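Local coordinates for protein chromatin structure-remodeling complex subunit RSC2 (Saccharomyces cerevisiae, PDB 4BB7) that serves as a subunit of the RSC chromatin-remodelling complex, which positions nucleosomes and regulates transcription, and carries a histone H3-binding BAH domain, at residues A[105-108]-A[109-113]. Numbering follows the deposited sequence.
Sequences YVIH and FTRYQ
Arg111 leaves the helix with CG trans to its backbone N (chi1 172°) and runs extended from CG to NE, while the Tyr105 ring, with a trans chi1 of its own, brings its hydroxyl to the end of that chain, the two side chains crossing at about a right angle. Arg111 NH1 donates to Tyr105 OH at 3.0 Å, nearly straight at 170°; the hydroxyl lies at the guanidinium edge, in its plane, and the Tyr105 ring and Arg111 guanidinium planes stand 79° apart. Ile107 lies between these partners in sequence: its CD1 sits over one guanidinium face, offset toward the rim, and meets Tyr112 CB at 3.6 Å, while Ile107 CG2 packs 3.8 Å from Tyr112 CG. Strand 100-108 of the BAH domain's sheet passes directly into the short helix 109-114, which turns off at roughly a right angle. At the N-cap position His108, the backbone O accepts a hydrogen bond from Tyr112 N (3.0 Å) and a weak one from Arg111 N. The His108 ring lies alongside Thr110, CE1 3.4 Å from OG1, with Thr110 N above one face; His108 NE2 bonds to Ile142 O, and Trp145 stacks on the ring. Arg111 NE and NH2 reach Thr160 OG1 and Ala159 O, which, with the bond to Tyr105, should fix the guanidinium's rotation. With an alanine at Arg111 the Tyr105 hydroxyl loses this donor, Thr160 OG1 and Ala159 O lose theirs, and Ile107 would probably pack less firmly.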
# COMPACT_ATOMS: atom_id res chain seq x y z
N TYR A 105 4.03 -21.84 -11.29
CA TYR A 105 4.44 -21.30 -12.58
C TYR A 105 3.23 -21.04 -13.48
O TYR A 105 2.39 -21.91 -13.68
CB TYR A 105 5.42 -22.24 -13.27
CG TYR A 105 6.16 -21.59 -14.42
CD1 TYR A 105 7.28 -20.81 -14.19
CD2 TYR A 105 5.73 -21.75 -15.73
CE1 TYR A 105 7.96 -20.21 -15.23
CE2 TYR A 105 6.41 -21.16 -16.78
CZ TYR A 105 7.52 -20.39 -16.52
OH TYR A 105 8.20 -19.79 -17.56
N VAL A 106 3.16 -19.82 -14.02
CA VAL A 106 2.13 -19.48 -14.99
C VAL A 106 2.75 -19.34 -16.37
O VAL A 106 3.68 -18.55 -16.57
CB VAL A 106 1.41 -18.16 -14.61
CG1 VAL A 106 0.42 -17.76 -15.70
CG2 VAL A 106 0.71 -18.30 -13.27
N ILE A 107 2.23 -20.10 -17.33
CA ILE A 107 2.74 -20.06 -18.70
C ILE A 107 1.75 -19.38 -19.65
O ILE A 107 0.53 -19.42 -19.44
CB ILE A 107 3.08 -21.48 -19.23
CG1 ILE A 107 3.91 -21.39 -20.51
CG2 ILE A 107 1.83 -22.29 -19.46
CD1 ILE A 107 4.35 -22.73 -21.05
N HIS A 108 2.28 -18.74 -20.69
CA HIS A 108 1.46 -18.05 -21.68
C HIS A 108 0.88 -19.03 -22.70
O HIS A 108 1.62 -19.79 -23.33
CB HIS A 108 2.28 -16.97 -22.38
CG HIS A 108 1.47 -16.11 -23.31
ND1 HIS A 108 1.93 -15.72 -24.55
CD2 HIS A 108 0.24 -15.57 -23.18
CE1 HIS A 108 1.02 -14.97 -25.14
NE2 HIS A 108 -0.02 -14.87 -24.33
N PHE A 109 -0.44 -19.01 -22.86
CA PHE A 109 -1.11 -19.97 -23.73
C PHE A 109 -0.43 -20.17 -25.08
O PHE A 109 -0.21 -21.31 -25.51
CB PHE A 109 -2.58 -19.60 -23.96
CG PHE A 109 -3.28 -20.49 -24.94
CD1 PHE A 109 -3.52 -21.83 -24.64
CD2 PHE A 109 -3.70 -20.01 -26.17
CE1 PHE A 109 -4.16 -22.66 -25.54
CE2 PHE A 109 -4.34 -20.84 -27.08
CZ PHE A 109 -4.57 -22.16 -26.77
N THR A 110 -0.10 -19.08 -25.75
CA THR A 110 0.49 -19.17 -27.08
C THR A 110 1.79 -19.98 -27.05
O THR A 110 2.11 -20.71 -27.99
CB THR A 110 0.74 -17.78 -27.69
OG1 THR A 110 -0.42 -16.96 -27.50
CG2 THR A 110 1.03 -17.90 -29.17
N ARG A 111 2.54 -19.86 -25.95
CA ARG A 111 3.78 -20.61 -25.75
C ARG A 111 3.51 -22.09 -25.41
O ARG A 111 4.03 -22.99 -26.08
CB ARG A 111 4.63 -19.95 -24.67
CG ARG A 111 5.84 -20.75 -24.23
CD ARG A 111 6.61 -20.00 -23.15
NE ARG A 111 7.72 -20.78 -22.61
CZ ARG A 111 8.15 -20.70 -21.35
NH1 ARG A 111 7.56 -19.89 -20.49
NH2 ARG A 111 9.17 -21.46 -20.95
N TYR A 112 2.70 -22.33 -24.39
CA TYR A 112 2.32 -23.69 -24.01
C TYR A 112 1.68 -24.41 -25.20
O TYR A 112 1.59 -25.64 -25.24
CB TYR A 112 1.34 -23.66 -22.83
CG TYR A 112 1.25 -24.97 -22.06
CD1 TYR A 112 2.24 -25.93 -22.17
CD2 TYR A 112 0.16 -25.23 -21.23
CE1 TYR A 112 2.16 -27.12 -21.47
CE2 TYR A 112 0.07 -26.42 -20.52
CZ TYR A 112 1.07 -27.36 -20.65
OH TYR A 112 0.99 -28.55 -19.95
N GLN A 113 1.24 -23.62 -26.18
CA GLN A 113 0.59 -24.15 -27.37
C GLN A 113 1.61 -24.81 -28.28
O GLN A 113 1.33 -25.82 -28.92
CB GLN A 113 -0.12 -23.01 -28.11
CG GLN A 113 -1.33 -23.45 -28.90
CD GLN A 113 -2.00 -22.29 -29.62
OE1 GLN A 113 -1.56 -21.14 -29.51
NE2 GLN A 113 -3.06 -22.58 -30.36